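Local coordinates for protein type II toxin-antitoxin system RelE/ParE family toxin (Pyrococcus horikoshii, PDB 1WMI) that probably acts as the toxin of a type II RelE/ParE-family toxin-antitoxin system, here bound to another protein that is probably its antitoxin, at residues R24-F29 against G62-I67. Numbering follows the deposited sequence.
Sequences RRFLEF and GDYRVI
F26 and F29, one helical turn apart, meet Y64 and V66, the latter lying in strand 65-71. R25, one residue earlier on helix 20-33, points its CB toward segment 62-67 without touching it; R25 NH1 lies 6.5 Å from D63 OD1, too far for a salt bridge, though the opposite charges may attract weakly. F26 carries the first touch. Its CB lies 3.6 Å from Y64 OH, and the same hydroxyl sits at the edge of the F26 ring, near the ring plane, with CD2 at 4.0 Å. The F26 and Y64 side chains run nearly perpendicular to one another. Y64 reaches the helix because chi1 of 64° sets CG between its backbone N and carbonyl carbon; the hydroxyl then makes a weak hydrogen bond to the carbonyl O of H22, earlier on the same helix. Helix 20-33 thus packs on one face of the antiparallel part of the RelE/ParE sheet, where 65-71 runs between 54-60 and 76-83. F29 points its CB toward the strand, chi1 of -179° puts CG anti to the backbone N, and the ring meets the CG2 branch of V66 obliquely; the two side chains pass side by side, pointing opposite ways. A59 and L61 touch both F29 and V66, while F43 stacks edge-to-face on the F29 ring. No hydrogen bond joins the two segments, and all four touching residues are buried. An apolar side chain of the other protein's chain also packs on F26, and outside this contact R65 NH1 and NH2 form salt bridges with acidic side-chain atoms of that chain.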
loop_
_atom_site.group_PDB
_atom_site.type_symbol
_atom_site.label_atom_id
_atom_site.label_comp_id
_atom_site.label_asym_id
_atom_site.label_seq_id
_atom_site.Cartn_x
_atom_site.Cartn_y
_atom_site.Cartn_z
ATOM N N ARG A 24 -4.282 16.396 13.521
ATOM C CA ARG A 24 -3.835 17.370 12.532
ATOM C C ARG A 24 -3.639 16.692 11.173
ATOM O O ARG A 24 -4.016 17.233 10.129
ATOM C CB ARG A 24 -2.526 17.995 13.018
ATOM C CG ARG A 24 -2.077 19.243 12.286
ATOM C CD ARG A 24 -0.864 19.830 12.987
ATOM N NE ARG A 24 -1.188 20.361 14.309
ATOM C CZ ARG A 24 -0.540 20.049 15.428
ATOM N NH1 ARG A 24 -0.908 20.595 16.580
ATOM N NH2 ARG A 24 0.465 19.179 15.402
ATOM N N ARG A 25 -3.071 15.493 11.206
ATOM C CA ARG A 25 -2.801 14.706 10.005
ATOM C C ARG A 25 -4.115 14.314 9.326
ATOM O O ARG A 25 -4.221 14.281 8.092
ATOM C CB ARG A 25 -2.011 13.444 10.389
ATOM C CG ARG A 25 -1.051 12.925 9.317
ATOM C CD ARG A 25 -0.381 11.634 9.783
ATOM N NE ARG A 25 0.202 11.777 11.118
ATOM C CZ ARG A 25 1.404 12.284 11.369
ATOM N NH1 ARG A 25 1.843 12.381 12.621
ATOM N NH2 ARG A 25 2.177 12.676 10.369
ATOM N N PHE A 26 -5.120 14.022 10.144
ATOM C CA PHE A 26 -6.420 13.642 9.620
ATOM C C PHE A 26 -7.025 14.812 8.857
ATOM O O PHE A 26 -7.590 14.629 7.778
ATOM C CB PHE A 26 -7.354 13.208 10.755
ATOM C CG PHE A 26 -8.732 12.843 10.290
ATOM C CD1 PHE A 26 -9.729 13.806 10.187
ATOM C CD2 PHE A 26 -9.023 11.541 9.912
ATOM C CE1 PHE A 26 -11.003 13.467 9.711
ATOM C CE2 PHE A 26 -10.285 11.199 9.437
ATOM C CZ PHE A 26 -11.274 12.160 9.337
ATOM N N LEU A 27 -6.904 16.009 9.423
ATOM C CA LEU A 27 -7.431 17.200 8.780
ATOM C C LEU A 27 -6.714 17.454 7.451
ATOM O O LEU A 27 -7.334 17.928 6.501
ATOM C CB LEU A 27 -7.286 18.419 9.696
ATOM C CG LEU A 27 -8.099 18.453 10.998
ATOM C CD1 LEU A 27 -7.936 19.809 11.657
ATOM C CD2 LEU A 27 -9.574 18.207 10.709
ATOM N N GLU A 28 -5.418 17.142 7.381
ATOM C CA GLU A 28 -4.695 17.348 6.128
ATOM C C GLU A 28 -5.214 16.346 5.114
ATOM O O GLU A 28 -5.372 16.661 3.934
ATOM C CB GLU A 28 -3.183 17.160 6.285
ATOM C CG GLU A 28 -2.459 17.448 4.970
ATOM C CD GLU A 28 -1.029 16.959 4.928
ATOM O OE1 GLU A 28 -0.803 15.734 5.057
ATOM O OE2 GLU A 28 -0.130 17.804 4.754
ATOM N N PHE A 29 -5.481 15.131 5.587
ATOM C CA PHE A 29 -6.008 14.075 4.736
ATOM C C PHE A 29 -7.351 14.555 4.192
ATOM O O PHE A 29 -7.642 14.377 3.019
ATOM C CB PHE A 29 -6.171 12.787 5.546
ATOM C CG PHE A 29 -6.697 11.624 4.757
ATOM C CD1 PHE A 29 -6.078 11.224 3.575
ATOM C CD2 PHE A 29 -7.780 10.888 5.228
ATOM C CE1 PHE A 29 -6.522 10.109 2.879
ATOM C CE2 PHE A 29 -8.233 9.769 4.539
ATOM C CZ PHE A 29 -7.602 9.381 3.363
ATOM N N GLY A 62 -0.454 6.413 9.154
ATOM C CA GLY A 62 0.643 6.146 10.070
ATOM C C GLY A 62 0.245 5.159 11.152
ATOM O O GLY A 62 0.176 3.952 10.907
ATOM N N ASP A 63 -0.034 5.672 12.345
ATOM C CA ASP A 63 -0.418 4.828 13.470
ATOM C C ASP A 63 -1.780 4.164 13.300
ATOM O O ASP A 63 -2.160 3.298 14.093
ATOM C CB ASP A 63 -0.403 5.631 14.772
ATOM C CG ASP A 63 0.968 6.200 15.090
ATOM O OD1 ASP A 63 1.105 6.917 16.102
ATOM O OD2 ASP A 63 1.911 5.937 14.327
ATOM N N TYR A 64 -2.516 4.562 12.269
ATOM C CA TYR A 64 -3.828 3.980 12.033
ATOM C C TYR A 64 -4.220 4.048 10.563
ATOM O O TYR A 64 -3.536 4.672 9.757
ATOM C CB TYR A 64 -4.880 4.678 12.903
ATOM C CG TYR A 64 -5.089 6.140 12.583
ATOM C CD1 TYR A 64 -6.142 6.552 11.762
ATOM C CD2 TYR A 64 -4.229 7.116 13.097
ATOM C CE1 TYR A 64 -6.335 7.907 11.458
ATOM C CE2 TYR A 64 -4.412 8.469 12.797
ATOM C CZ TYR A 64 -5.466 8.856 11.978
ATOM O OH TYR A 64 -5.634 10.190 11.669
ATOM N N ARG A 65 -5.319 3.385 10.228
ATOM C CA ARG A 65 -5.821 3.351 8.860
ATOM C C ARG A 65 -7.258 3.859 8.782
ATOM O O ARG A 65 -8.049 3.663 9.712
ATOM C CB ARG A 65 -5.768 1.920 8.323
ATOM C CG ARG A 65 -4.362 1.357 8.158
ATOM C CD ARG A 65 -4.408 -0.139 7.903
ATOM N NE ARG A 65 -4.858 -0.860 9.090
ATOM C CZ ARG A 65 -5.386 -2.079 9.074
ATOM N NH1 ARG A 65 -5.762 -2.652 10.211
ATOM N NH2 ARG A 65 -5.552 -2.718 7.924
ATOM N N VAL A 66 -7.594 4.521 7.680
ATOM C CA VAL A 66 -8.947 5.019 7.505
ATOM C C VAL A 66 -9.534 4.420 6.236
ATOM O O VAL A 66 -8.867 4.369 5.198
ATOM C CB VAL A 66 -8.991 6.572 7.403
ATOM C CG1 VAL A 66 -8.288 7.205 8.594
ATOM C CG2 VAL A 66 -8.350 7.028 6.118
ATOM N N ILE A 67 -10.771 3.940 6.332
ATOM C CA ILE A 67 -11.470 3.371 5.186
ATOM C C ILE A 67 -12.577 4.335 4.773
ATOM O O ILE A 67 -13.342 4.813 5.610
ATOM C CB ILE A 67 -12.082 1.993 5.512
ATOM C CG1 ILE A 67 -10.976 1.021 5.922
ATOM C CG2 ILE A 67 -12.803 1.443 4.290
ATOM C CD1 ILE A 67 -11.446 -0.431 6.058
#